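Local coordinates for leucine-rich repeat protein (Bacteroides thetaiotaomicron, PDB 4ECN) that is of unknown function but, as an extracellular leucine-rich repeat protein, probably serves in binding other proteins, at residues A[736-741]-A[761-766]; A[680-685]-A[704-709]; A[731-736]-A[756-761]; A[783-788]-A[813-818]. One frame throughout, in Å; residues are numbered along the deposited sequence.

Contact 1 of 4, residues A[736-741]-A[761-766]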
loop_
_atom_site.group_PDB
_atom_site.type_symbol
_atom_site.label_atom_id
_atom_site.label_comp_id
_atom_site.label_asym_id
_atom_site.label_seq_id
_atom_site.Cartn_x
_atom_site.Cartn_y
_atom_site.Cartn_z
ATOM N N ARG A 736 -16.102 0.231 -35.030
ATOM C CA ARG A 736 -15.085 1.151 -35.559
ATOM C C ARG A 736 -13.826 0.458 -35.984
ATOM O O ARG A 736 -13.468 -0.553 -35.390
ATOM C CB ARG A 736 -14.671 2.180 -34.522
ATOM C CG ARG A 736 -15.642 3.276 -34.208
ATOM C CD ARG A 736 -15.010 4.109 -33.140
ATOM N NE ARG A 736 -14.641 3.258 -32.006
ATOM C CZ ARG A 736 -13.540 3.416 -31.284
ATOM N NH1 ARG A 736 -12.693 4.406 -31.560
ATOM N NH2 ARG A 736 -13.284 2.597 -30.265
ATOM N N PHE A 737 -13.114 1.034 -36.961
ATOM C CA PHE A 737 -11.836 0.534 -37.462
ATOM C C PHE A 737 -11.963 -0.895 -37.975
ATOM O O PHE A 737 -11.322 -1.817 -37.486
ATOM C CB PHE A 737 -10.723 0.633 -36.397
ATOM C CG PHE A 737 -10.448 2.065 -36.005
ATOM C CD1 PHE A 737 -9.663 2.884 -36.807
ATOM C CD2 PHE A 737 -10.996 2.602 -34.848
ATOM C CE1 PHE A 737 -9.424 4.212 -36.454
ATOM C CE2 PHE A 737 -10.744 3.927 -34.491
ATOM C CZ PHE A 737 -9.967 4.729 -35.305
ATOM N N ASN A 738 -12.802 -1.054 -38.978
ATOM C CA ASN A 738 -12.963 -2.269 -39.768
ATOM C C ASN A 738 -12.860 -1.833 -41.216
ATOM O O ASN A 738 -12.359 -0.733 -41.493
ATOM C CB ASN A 738 -14.264 -3.022 -39.444
ATOM C CG ASN A 738 -14.190 -3.867 -38.205
ATOM O OD1 ASN A 738 -13.951 -5.068 -38.277
ATOM N ND2 ASN A 738 -14.385 -3.254 -37.045
ATOM N N LYS A 739 -13.348 -2.649 -42.136
ATOM C CA LYS A 739 -13.303 -2.325 -43.556
ATOM C C LYS A 739 -14.709 -2.524 -44.162
ATOM O O LYS A 739 -14.833 -2.800 -45.361
ATOM C CB LYS A 739 -12.238 -3.210 -44.237
ATOM C CG LYS A 739 -10.794 -2.912 -43.830
ATOM C CD LYS A 739 -9.869 -4.009 -44.374
ATOM C CE LYS A 739 -8.392 -3.795 -44.118
ATOM N NZ LYS A 739 -7.573 -4.929 -44.640
ATOM N N LEU A 740 -15.761 -2.349 -43.326
ATOM C CA LEU A 740 -17.172 -2.578 -43.674
ATOM C C LEU A 740 -17.645 -1.689 -44.782
ATOM O O LEU A 740 -17.407 -0.491 -44.751
ATOM C CB LEU A 740 -18.114 -2.373 -42.466
ATOM C CG LEU A 740 -17.837 -3.214 -41.223
ATOM C CD1 LEU A 740 -18.423 -2.576 -39.991
ATOM C CD2 LEU A 740 -18.257 -4.631 -41.422
ATOM N N THR A 741 -18.349 -2.285 -45.743
ATOM C CA THR A 741 -18.936 -1.602 -46.907
ATOM C C THR A 741 -20.446 -1.747 -46.883
ATOM O O THR A 741 -21.124 -0.999 -47.581
ATOM C CB THR A 741 -18.357 -2.138 -48.253
ATOM O OG1 THR A 741 -18.678 -3.529 -48.440
ATOM C CG2 THR A 741 -16.853 -1.916 -48.369
ATOM N N SER A 761 -17.691 4.233 -37.235
ATOM C CA SER A 761 -16.674 5.193 -37.664
ATOM C C SER A 761 -15.416 4.477 -38.115
ATOM O O SER A 761 -15.087 3.422 -37.561
ATOM C CB SER A 761 -16.339 6.179 -36.554
ATOM O OG SER A 761 -17.480 6.962 -36.261
ATOM N N TYR A 762 -14.710 5.050 -39.121
ATOM C CA TYR A 762 -13.471 4.503 -39.692
ATOM C C TYR A 762 -13.779 3.138 -40.299
ATOM O O TYR A 762 -13.452 2.097 -39.738
ATOM C CB TYR A 762 -12.345 4.436 -38.643
ATOM C CG TYR A 762 -11.931 5.794 -38.106
ATOM C CD1 TYR A 762 -12.590 6.369 -37.022
ATOM C CD2 TYR A 762 -10.852 6.484 -38.652
ATOM C CE1 TYR A 762 -12.208 7.611 -36.520
ATOM C CE2 TYR A 762 -10.454 7.722 -38.150
ATOM C CZ TYR A 762 -11.149 8.295 -37.096
ATOM O OH TYR A 762 -10.762 9.529 -36.610
ATOM N N ASN A 763 -14.527 3.169 -41.396
ATOM C CA ASN A 763 -14.956 2.014 -42.165
ATOM C C ASN A 763 -14.968 2.425 -43.621
ATOM O O ASN A 763 -14.399 3.479 -43.953
ATOM C CB ASN A 763 -16.309 1.466 -41.682
ATOM C CG ASN A 763 -16.155 0.412 -40.599
ATOM O OD1 ASN A 763 -15.735 -0.708 -40.861
ATOM N ND2 ASN A 763 -16.498 0.736 -39.364
ATOM N N CYS A 764 -15.575 1.603 -44.497
ATOM C CA CYS A 764 -15.569 1.879 -45.917
ATOM C C CYS A 764 -16.993 1.968 -46.466
ATOM O O CYS A 764 -17.287 1.382 -47.508
ATOM C CB CYS A 764 -14.761 0.813 -46.643
ATOM S SG CYS A 764 -13.129 0.517 -45.923
ATOM N N PHE A 765 -17.843 2.792 -45.827
ATOM C CA PHE A 765 -19.217 3.017 -46.265
ATOM C C PHE A 765 -19.295 4.210 -47.237
ATOM O O PHE A 765 -18.916 5.335 -46.889
ATOM C CB PHE A 765 -20.136 3.237 -45.069
ATOM C CG PHE A 765 -20.427 2.002 -44.246
ATOM C CD1 PHE A 765 -21.304 1.024 -44.714
ATOM C CD2 PHE A 765 -19.919 1.870 -42.958
ATOM C CE1 PHE A 765 -21.623 -0.083 -43.928
ATOM C CE2 PHE A 765 -20.243 0.765 -42.174
ATOM C CZ PHE A 765 -21.081 -0.209 -42.668
ATOM N N SER A 766 -19.741 3.946 -48.471
ATOM C CA SER A 766 -19.902 4.963 -49.512
ATOM C C SER A 766 -21.395 5.348 -49.645
ATOM O O SER A 766 -21.769 6.365 -50.269
ATOM C CB SER A 766 -19.348 4.451 -50.832
ATOM O OG SER A 766 -20.014 3.254 -51.187
HETATM O O HOH W 1 -20.445 1.187 -48.935
#
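Asn763 reaches across to Leu740 and shows how a single amide can join two consecutive turns of a leucine-rich repeat solenoid. Its CB lies 3.8 Å from Leu740 O, and the two side chains then run alongside each other, with Asn763 CG 3.8 Å from Leu740 CD1. At the tip the two branches divide the work. OD1 accepts Leu740 N at 3.0 Å (N-H...O 152°), the donor standing a little out of the amide plane, and it also rests against Asn738 CB. ND2 faces the other way and donates to Leu735 O and Val760 O, so buried carbonyls of both turns are held by one group. Main-chain bonds flank this amide: Cys764 N to Leu740 O at 2.8 Å, and Phe737 N to Ser761 O at 3.2 Å, where Arg736 CA also leans on that carbonyl.

Nearer the surface, Phe737 and Tyr762 both have CG anti to the carbonyl carbon (chi1 -63° in each), which lays their rings in an offset stack with centroids 4.3 Å apart and planes at 16°. Phe737 CE1 sits over Tyr762 CG at 3.4 Å. Both residues have phi and psi in the left-handed helical region and come just after the neighbouring parallel strands 732-734 and 757-759. The stack is continued by His785 against Tyr762, in the turn after strand 780-782, while Arg736 touches Ser401, just ahead of helix 402-409.

Contact 2 of 4, residues A[680-685]-A[704-709]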
loop_
_atom_site.group_PDB
_atom_site.type_symbol
_atom_site.label_atom_id
_atom_site.label_comp_id
_atom_site.label_asym_id
_atom_site.label_seq_id
_atom_site.Cartn_x
_atom_site.Cartn_y
_atom_site.Cartn_z
ATOM N N LEU A 680 -13.868 -8.033 -28.070
ATOM C CA LEU A 680 -13.122 -8.722 -29.105
ATOM C C LEU A 680 -12.424 -7.726 -30.012
ATOM O O LEU A 680 -12.099 -8.052 -31.148
ATOM C CB LEU A 680 -14.068 -9.627 -29.909
ATOM C CG LEU A 680 -14.592 -10.890 -29.212
ATOM C CD1 LEU A 680 -15.809 -11.441 -29.927
ATOM C CD2 LEU A 680 -13.504 -11.925 -29.057
ATOM N N SER A 681 -12.158 -6.519 -29.499
ATOM C CA SER A 681 -11.472 -5.458 -30.244
ATOM C C SER A 681 -9.986 -5.796 -30.357
ATOM O O SER A 681 -9.468 -6.527 -29.503
ATOM C CB SER A 681 -11.688 -4.101 -29.593
ATOM O OG SER A 681 -11.257 -4.122 -28.248
ATOM N N TYR A 682 -9.322 -5.337 -31.454
ATOM C CA TYR A 682 -7.910 -5.605 -31.786
ATOM C C TYR A 682 -7.700 -7.095 -31.880
ATOM O O TYR A 682 -7.173 -7.732 -30.961
ATOM C CB TYR A 682 -6.909 -4.970 -30.817
ATOM C CG TYR A 682 -7.002 -3.464 -30.770
ATOM C CD1 TYR A 682 -7.897 -2.826 -29.910
ATOM C CD2 TYR A 682 -6.189 -2.670 -31.576
ATOM C CE1 TYR A 682 -7.982 -1.439 -29.853
ATOM C CE2 TYR A 682 -6.253 -1.278 -31.513
ATOM C CZ TYR A 682 -7.140 -0.667 -30.636
ATOM O OH TYR A 682 -7.224 0.704 -30.555
ATOM N N ASN A 683 -8.189 -7.654 -32.989
ATOM C CA ASN A 683 -8.063 -9.070 -33.323
ATOM C C ASN A 683 -7.927 -9.169 -34.826
ATOM O O ASN A 683 -7.455 -8.219 -35.440
ATOM C CB ASN A 683 -9.229 -9.891 -32.757
ATOM C CG ASN A 683 -8.961 -10.342 -31.344
ATOM O OD1 ASN A 683 -8.037 -11.091 -31.112
ATOM N ND2 ASN A 683 -9.738 -9.912 -30.367
ATOM N N GLU A 684 -8.249 -10.305 -35.417
ATOM C CA GLU A 684 -8.105 -10.486 -36.855
ATOM C C GLU A 684 -9.372 -11.118 -37.414
ATOM O O GLU A 684 -9.328 -11.890 -38.377
ATOM C CB GLU A 684 -6.865 -11.330 -37.164
ATOM C CG GLU A 684 -5.555 -10.694 -36.724
ATOM C CD GLU A 684 -4.325 -11.536 -36.971
ATOM O OE1 GLU A 684 -4.146 -12.019 -38.112
ATOM O OE2 GLU A 684 -3.515 -11.675 -36.030
ATOM N N ILE A 685 -10.516 -10.753 -36.801
ATOM C CA ILE A 685 -11.853 -11.235 -37.119
ATOM C C ILE A 685 -12.270 -10.690 -38.463
ATOM O O ILE A 685 -12.332 -9.467 -38.668
ATOM C CB ILE A 685 -12.833 -10.835 -35.992
ATOM C CG1 ILE A 685 -12.462 -11.570 -34.668
ATOM C CG2 ILE A 685 -14.282 -11.098 -36.407
ATOM C CD1 ILE A 685 -12.995 -10.937 -33.438
ATOM N N LEU A 704 -16.341 -5.023 -31.129
ATOM C CA LEU A 704 -15.636 -5.626 -32.267
ATOM C C LEU A 704 -14.816 -4.605 -33.061
ATOM O O LEU A 704 -14.567 -4.834 -34.251
ATOM C CB LEU A 704 -16.635 -6.298 -33.211
ATOM C CG LEU A 704 -17.229 -7.620 -32.735
ATOM C CD1 LEU A 704 -18.537 -7.926 -33.466
ATOM C CD2 LEU A 704 -16.219 -8.761 -32.812
ATOM N N SER A 705 -14.346 -3.512 -32.399
ATOM C CA SER A 705 -13.570 -2.482 -33.069
ATOM C C SER A 705 -12.178 -3.004 -33.369
ATOM O O SER A 705 -11.725 -3.921 -32.711
ATOM C CB SER A 705 -13.515 -1.191 -32.249
ATOM O OG SER A 705 -12.697 -1.249 -31.094
ATOM N N ASN A 706 -11.517 -2.451 -34.391
ATOM C CA ASN A 706 -10.154 -2.781 -34.821
ATOM C C ASN A 706 -10.071 -4.254 -35.192
ATOM O O ASN A 706 -9.417 -5.052 -34.521
ATOM C CB ASN A 706 -9.114 -2.406 -33.777
ATOM C CG ASN A 706 -9.096 -0.928 -33.505
ATOM O OD1 ASN A 706 -9.845 -0.420 -32.648
ATOM N ND2 ASN A 706 -8.219 -0.214 -34.197
ATOM N N ASN A 707 -10.781 -4.597 -36.275
ATOM C CA ASN A 707 -10.840 -5.927 -36.858
ATOM C C ASN A 707 -10.843 -5.790 -38.374
ATOM O O ASN A 707 -10.659 -4.672 -38.885
ATOM C CB ASN A 707 -12.011 -6.729 -36.329
ATOM C CG ASN A 707 -11.661 -7.368 -35.005
ATOM O OD1 ASN A 707 -10.829 -8.275 -34.937
ATOM N ND2 ASN A 707 -12.259 -6.898 -33.920
ATOM N N LEU A 708 -10.951 -6.929 -39.091
ATOM C CA LEU A 708 -10.771 -6.994 -40.540
ATOM C C LEU A 708 -12.046 -7.333 -41.340
ATOM O O LEU A 708 -11.931 -7.836 -42.459
ATOM C CB LEU A 708 -9.718 -8.075 -40.813
ATOM C CG LEU A 708 -8.333 -7.841 -40.199
ATOM C CD1 LEU A 708 -7.510 -9.092 -40.254
ATOM C CD2 LEU A 708 -7.613 -6.672 -40.849
HETATM N N MSE A 709 -13.233 -7.003 -40.813
HETATM C CA MSE A 709 -14.504 -7.289 -41.480
HETATM C C MSE A 709 -14.764 -6.324 -42.626
HETATM O O MSE A 709 -14.562 -5.130 -42.458
HETATM C CB MSE A 709 -15.653 -7.217 -40.467
HETATM C CG MSE A 709 -15.657 -8.395 -39.496
HETATM SE SE MSE A 709 -16.998 -8.184 -38.121
HETATM C CE MSE A 709 -15.866 -7.478 -36.748
#
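The amide of Asn706 lies nearly flat on one face of the Tyr682 ring, the two planes only 9° apart. Its CB stands over the ring as a CH-pi contact, 3.7 Å from the Tyr682 centroid, and beyond it OD1 comes within 3.4 Å of Tyr682 CZ while ND2 covers Tyr682 CE2 at 3.5 Å. At the rim of the amide, OD1 takes a weak bond from Ser705 OG. The stacking carries on beyond this pair, for Tyr682 also stacks with the ring of Tyr653, and Asn706 is touched by Phe737.

Beneath this outer layer the buried Asn707 supplies the polar link. With CG anti to the carbonyl carbon (chi1 -83°), its OD1 accepts Ile685 N at 3.1 Å, and its ND2 donates to Leu680 O at 3.0 Å, nearly straight at 165°, as well as to Leu704 O within its own turn. Leu680 O is gripped twice: Asn683 ND2 approaches from the opposite face of the carbonyl. Asn683 OD1 in turn accepts Ile656 N from the preceding repeat. Inside, Leu704 CD2 packs on Leu680 CB at 3.7 Å and also meets Ile685 CD1, the Leu704 and Ile685 side chains crossing at about a right angle. Ile685 CG2 lies beside the selenomethionine methyl of Met709. A recurring asparagine between two inward aliphatic positions is the LxxNxL hallmark of leucine-rich repeats, its amide hydrogen-bonding to the main chain of successive turns of the solenoid.

Contact 3 of 4, residues A[731-736]-A[756-761]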
loop_
_atom_site.group_PDB
_atom_site.type_symbol
_atom_site.label_atom_id
_atom_site.label_comp_id
_atom_site.label_asym_id
_atom_site.label_seq_id
_atom_site.Cartn_x
_atom_site.Cartn_y
_atom_site.Cartn_z
ATOM N N THR A 731 -27.802 -3.996 -27.246
ATOM C CA THR A 731 -28.125 -2.570 -27.229
ATOM C C THR A 731 -26.912 -1.693 -27.614
ATOM O O THR A 731 -27.111 -0.553 -28.055
ATOM C CB THR A 731 -28.674 -2.164 -25.866
ATOM O OG1 THR A 731 -27.741 -2.503 -24.843
ATOM C CG2 THR A 731 -29.980 -2.829 -25.568
ATOM N N THR A 732 -25.681 -2.220 -27.509
ATOM C CA THR A 732 -24.476 -1.462 -27.887
ATOM C C THR A 732 -23.613 -2.277 -28.865
ATOM O O THR A 732 -23.348 -3.461 -28.622
ATOM C CB THR A 732 -23.674 -1.080 -26.648
ATOM O OG1 THR A 732 -24.540 -0.583 -25.605
ATOM C CG2 THR A 732 -22.534 -0.148 -26.964
ATOM N N ILE A 733 -23.188 -1.651 -29.981
ATOM C CA ILE A 733 -22.341 -2.311 -30.989
ATOM C C ILE A 733 -21.186 -1.355 -31.390
ATOM O O ILE A 733 -21.458 -0.287 -31.953
ATOM C CB ILE A 733 -23.144 -2.784 -32.244
ATOM C CG1 ILE A 733 -24.401 -3.601 -31.891
ATOM C CG2 ILE A 733 -22.243 -3.579 -33.148
ATOM C CD1 ILE A 733 -25.324 -3.877 -33.075
ATOM N N ASP A 734 -19.914 -1.738 -31.119
ATOM C CA ASP A 734 -18.746 -0.934 -31.513
ATOM C C ASP A 734 -18.019 -1.646 -32.671
ATOM O O ASP A 734 -17.398 -2.690 -32.488
ATOM C CB ASP A 734 -17.801 -0.656 -30.325
ATOM C CG ASP A 734 -16.730 0.394 -30.582
ATOM O OD1 ASP A 734 -16.689 0.946 -31.705
ATOM O OD2 ASP A 734 -15.909 0.638 -29.675
ATOM N N LEU A 735 -18.157 -1.098 -33.874
ATOM C CA LEU A 735 -17.594 -1.704 -35.073
ATOM C C LEU A 735 -16.622 -0.778 -35.754
ATOM O O LEU A 735 -16.256 -1.043 -36.890
ATOM C CB LEU A 735 -18.716 -2.120 -36.043
ATOM C CG LEU A 735 -19.429 -3.453 -35.693
ATOM C CD1 LEU A 735 -20.722 -3.547 -36.398
ATOM C CD2 LEU A 735 -18.575 -4.654 -36.059
ATOM N N ARG A 736 -16.102 0.231 -35.030
ATOM C CA ARG A 736 -15.085 1.151 -35.559
ATOM C C ARG A 736 -13.826 0.458 -35.984
ATOM O O ARG A 736 -13.468 -0.553 -35.390
ATOM C CB ARG A 736 -14.671 2.180 -34.522
ATOM C CG ARG A 736 -15.642 3.276 -34.208
ATOM C CD ARG A 736 -15.010 4.109 -33.140
ATOM N NE ARG A 736 -14.641 3.258 -32.006
ATOM C CZ ARG A 736 -13.540 3.416 -31.284
ATOM N NH1 ARG A 736 -12.693 4.406 -31.560
ATOM N NH2 ARG A 736 -13.284 2.597 -30.265
ATOM N N SER A 756 -29.458 0.762 -28.973
ATOM C CA SER A 756 -29.319 2.134 -28.481
ATOM C C SER A 756 -28.075 2.828 -29.042
ATOM O O SER A 756 -28.174 3.971 -29.489
ATOM C CB SER A 756 -29.258 2.176 -26.951
ATOM O OG SER A 756 -30.531 2.199 -26.330
ATOM N N ASN A 757 -26.904 2.176 -28.971
ATOM C CA ASN A 757 -25.659 2.827 -29.351
ATOM C C ASN A 757 -24.897 2.038 -30.402
ATOM O O ASN A 757 -24.626 0.845 -30.212
ATOM C CB ASN A 757 -24.785 2.996 -28.101
ATOM C CG ASN A 757 -25.575 3.213 -26.841
ATOM O OD1 ASN A 757 -26.310 4.198 -26.705
ATOM N ND2 ASN A 757 -25.551 2.213 -25.962
HETATM N N MSE A 758 -24.529 2.705 -31.509
HETATM C CA MSE A 758 -23.769 2.040 -32.570
HETATM C C MSE A 758 -22.754 2.983 -33.182
HETATM O O MSE A 758 -23.081 4.124 -33.510
HETATM C CB MSE A 758 -24.674 1.460 -33.666
HETATM C CG MSE A 758 -23.887 0.602 -34.644
HETATM SE SE MSE A 758 -24.972 -0.591 -35.656
HETATM C CE MSE A 758 -23.638 -1.263 -36.837
ATOM N N ASP A 759 -21.524 2.486 -33.356
ATOM C CA ASP A 759 -20.448 3.266 -33.953
ATOM C C ASP A 759 -19.768 2.459 -35.067
ATOM O O ASP A 759 -19.186 1.400 -34.808
ATOM C CB ASP A 759 -19.428 3.717 -32.892
ATOM C CG ASP A 759 -18.600 4.935 -33.269
ATOM O OD1 ASP A 759 -18.488 5.231 -34.482
ATOM O OD2 ASP A 759 -18.034 5.569 -32.359
ATOM N N VAL A 760 -19.900 2.951 -36.312
ATOM C CA VAL A 760 -19.289 2.351 -37.495
ATOM C C VAL A 760 -18.263 3.336 -38.091
ATOM O O VAL A 760 -17.967 3.259 -39.291
ATOM C CB VAL A 760 -20.299 1.856 -38.570
ATOM C CG1 VAL A 760 -20.907 0.531 -38.165
ATOM C CG2 VAL A 760 -21.378 2.886 -38.886
ATOM N N SER A 761 -17.691 4.233 -37.235
ATOM C CA SER A 761 -16.674 5.193 -37.664
ATOM C C SER A 761 -15.416 4.477 -38.115
ATOM O O SER A 761 -15.087 3.422 -37.561
ATOM C CB SER A 761 -16.339 6.179 -36.554
ATOM O OG SER A 761 -17.480 6.962 -36.261
#
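Asp759 turns its CG anti to the backbone N (chi1 -157°), the same choice made by Asp734, and the two carboxylates project side by side from one face of the sheet. Arg736, bent at chi3 (-55°), folds back so that its NE meets the syn lone pair of Asp734 OD1 in a salt bridge of 3.1 Å. Arg736 CD, on the way to that bend, lies 3.4 Å from Asp759 OD2; no N-H points there, but the nearby positive charge would be expected to ease the crowding of two acids. These are neighbouring parallel strands of the leucine-rich repeat sheet, paired by main-chain hydrogen bonds such as Asp759 N to Ile733 O (3.1 Å) and Leu735 N to Asp759 O (2.9 Å). The other face carries Ile733 and Met758, the selenomethionine, whose CE also meets Leu735 CD1 at 3.7 Å from just past the strand. Asp759 OD1 closes an Asx turn by accepting Ser761 N, and takes the Ser761 hydroxyl too, while OD2 accepts Ser401 OG beside helix 402-409.

Contact 4 of 4, residues A[783-788]-A[813-818]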
loop_
_atom_site.group_PDB
_atom_site.type_symbol
_atom_site.label_atom_id
_atom_site.label_comp_id
_atom_site.label_asym_id
_atom_site.label_seq_id
_atom_site.Cartn_x
_atom_site.Cartn_y
_atom_site.Cartn_z
ATOM N N ILE A 783 -20.724 7.401 -37.719
ATOM C CA ILE A 783 -20.235 6.956 -39.014
ATOM C C ILE A 783 -19.200 8.013 -39.477
ATOM O O ILE A 783 -19.214 8.472 -40.612
ATOM C CB ILE A 783 -21.422 6.711 -40.006
ATOM C CG1 ILE A 783 -20.940 6.057 -41.334
ATOM C CG2 ILE A 783 -22.257 7.984 -40.236
ATOM C CD1 ILE A 783 -21.973 5.499 -42.192
ATOM N N ARG A 784 -18.294 8.394 -38.584
ATOM C CA ARG A 784 -17.240 9.358 -38.907
ATOM C C ARG A 784 -16.164 8.761 -39.807
ATOM O O ARG A 784 -15.947 7.551 -39.777
ATOM C CB ARG A 784 -16.569 9.843 -37.612
ATOM C CG ARG A 784 -17.175 11.101 -36.991
ATOM C CD ARG A 784 -16.292 11.677 -35.889
ATOM N NE ARG A 784 -14.885 11.811 -36.303
ATOM C CZ ARG A 784 -14.324 12.918 -36.793
ATOM N NH1 ARG A 784 -15.029 14.044 -36.897
ATOM N NH2 ARG A 784 -13.047 12.914 -37.159
ATOM N N HIS A 785 -15.466 9.602 -40.577
ATOM C CA HIS A 785 -14.248 9.266 -41.332
ATOM C C HIS A 785 -14.317 7.966 -42.199
ATOM O O HIS A 785 -13.517 7.048 -42.007
ATOM C CB HIS A 785 -13.125 9.091 -40.288
ATOM C CG HIS A 785 -11.764 9.423 -40.771
ATOM N ND1 HIS A 785 -11.055 8.552 -41.565
ATOM C CD2 HIS A 785 -10.989 10.492 -40.485
ATOM C CE1 HIS A 785 -9.891 9.139 -41.788
ATOM N NE2 HIS A 785 -9.806 10.309 -41.159
ATOM N N GLN A 786 -15.211 7.920 -43.187
ATOM C CA GLN A 786 -15.311 6.779 -44.105
ATOM C C GLN A 786 -14.316 6.951 -45.230
ATOM O O GLN A 786 -14.290 8.005 -45.888
ATOM C CB GLN A 786 -16.728 6.612 -44.676
ATOM C CG GLN A 786 -17.829 6.456 -43.646
ATOM C CD GLN A 786 -17.571 5.303 -42.738
ATOM O OE1 GLN A 786 -17.461 4.163 -43.171
ATOM N NE2 GLN A 786 -17.446 5.583 -41.455
ATOM N N ARG A 787 -13.478 5.931 -45.450
ATOM C CA ARG A 787 -12.472 5.981 -46.512
ATOM C C ARG A 787 -12.382 4.679 -47.218
ATOM O O ARG A 787 -12.701 3.652 -46.619
ATOM C CB ARG A 787 -11.071 6.327 -45.959
ATOM C CG ARG A 787 -10.909 7.620 -45.174
ATOM C CD ARG A 787 -11.030 8.864 -46.019
ATOM N NE ARG A 787 -10.805 10.039 -45.182
ATOM C CZ ARG A 787 -11.769 10.709 -44.560
ATOM N NH1 ARG A 787 -13.040 10.353 -44.713
ATOM N NH2 ARG A 787 -11.470 11.749 -43.793
ATOM N N ASP A 788 -11.899 4.693 -48.476
ATOM C CA ASP A 788 -11.614 3.463 -49.204
ATOM C C ASP A 788 -10.106 3.166 -49.046
ATOM O O ASP A 788 -9.370 3.984 -48.466
ATOM C CB ASP A 788 -12.057 3.561 -50.677
ATOM C CG ASP A 788 -11.405 4.630 -51.536
ATOM O OD1 ASP A 788 -10.579 5.403 -51.000
ATOM O OD2 ASP A 788 -11.727 4.694 -52.756
ATOM N N ILE A 813 -21.147 12.407 -38.224
ATOM C CA ILE A 813 -20.990 12.240 -39.669
ATOM C C ILE A 813 -19.804 13.117 -40.134
ATOM O O ILE A 813 -19.588 13.300 -41.336
ATOM C CB ILE A 813 -22.332 12.568 -40.376
ATOM C CG1 ILE A 813 -22.365 12.016 -41.814
ATOM C CG2 ILE A 813 -22.736 14.048 -40.249
ATOM C CD1 ILE A 813 -23.701 11.830 -42.380
ATOM N N GLY A 814 -19.020 13.595 -39.168
ATOM C CA GLY A 814 -17.852 14.422 -39.441
ATOM C C GLY A 814 -16.750 13.674 -40.161
ATOM O O GLY A 814 -16.678 12.438 -40.095
ATOM N N SER A 815 -15.879 14.430 -40.847
ATOM C CA SER A 815 -14.697 13.971 -41.602
ATOM C C SER A 815 -15.100 13.018 -42.731
ATOM O O SER A 815 -14.499 11.977 -42.916
ATOM C CB SER A 815 -13.659 13.322 -40.683
ATOM O OG SER A 815 -12.401 13.194 -41.326
ATOM N N ASN A 816 -16.113 13.409 -43.497
ATOM C CA ASN A 816 -16.621 12.737 -44.698
ATOM C C ASN A 816 -16.679 13.786 -45.784
ATOM O O ASN A 816 -16.058 14.839 -45.616
ATOM C CB ASN A 816 -17.994 12.075 -44.431
ATOM C CG ASN A 816 -17.911 10.826 -43.572
ATOM O OD1 ASN A 816 -17.165 9.892 -43.868
ATOM N ND2 ASN A 816 -18.755 10.720 -42.551
ATOM N N ASP A 817 -17.436 13.558 -46.862
ATOM C CA ASP A 817 -17.606 14.574 -47.893
ATOM C C ASP A 817 -19.108 14.842 -48.074
ATOM O O ASP A 817 -19.618 14.769 -49.194
ATOM C CB ASP A 817 -16.925 14.148 -49.215
ATOM C CG ASP A 817 -16.832 15.248 -50.272
ATOM O OD1 ASP A 817 -17.016 16.456 -49.909
ATOM O OD2 ASP A 817 -16.551 14.917 -51.441
ATOM N N ILE A 818 -19.826 15.135 -46.968
ATOM C CA ILE A 818 -21.275 15.351 -47.052
ATOM C C ILE A 818 -21.519 16.648 -47.845
ATOM O O ILE A 818 -20.823 17.651 -47.665
ATOM C CB ILE A 818 -21.997 15.331 -45.674
ATOM C CG1 ILE A 818 -21.817 13.958 -44.968
ATOM C CG2 ILE A 818 -23.489 15.699 -45.778
ATOM C CD1 ILE A 818 -22.253 12.680 -45.766
HETATM O O HOH W 2 -16.115 9.661 -46.573
#
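Arg787 grips Ser815 O end-on with two nitrogens, NH1 at 2.8 Å and NH2 at 3.2 Å, both arriving from the same face of the carbonyl plane. NH2 adds a weak bond to Ser815 OG, whose main partner is Asp836. Deeper in, Asn816 works both of its branches: OD1 accepts Gln786 N at 2.9 Å and a hydrogen from water 2, which also donates to Gln786 O, while ND2 lies in plane with Ile783 O at 3.0 Å and donates to Ile813 O as well.

The next shell fixes these groups. Bent at chi2 (-70°), Arg787 lets NH1 reach Gln786 O too and lays its guanidinium over the His785 ring, with NH2 above the centre; that ring stacks on Tyr762 in turn. Arg784 runs past Gly814, its CG 3.4 Å from Gly814 O, and ends in a salt bridge to Asp833. Gln786 stands where earlier turns carry asparagine, and its OE1 and NE2 still bond Phe765 N and Val760 O of the preceding turn. The repeat's amide linkage thus persists with a longer side chain, while the guanidinium, with Ser815 O in its own plane and His785 on its face, is fixed in rotation as it satisfies that carbonyl.

All four contacts join successive repeats of one solenoid, but at different depths and places. Contact 3 pairs strands of the parallel sheet and is buried, with polar and acidic side chains on one face and apolar ones on the other. Contacts 1, 2 and 4 join the turns that follow such strands; contact 2 and contact 4 are largely buried, whereas contact 1 runs out to exposed residues. Contact 1 shares Arg736 and Ser761 with contact 3. Amide linkages unite the turns, yet their outer layers differ: amide on ring in contact 2, ring on ring in contact 1, a guanidinium gripping a carbonyl in contact 4. Contact 1 touches both contacts 2 and 4, which do not meet.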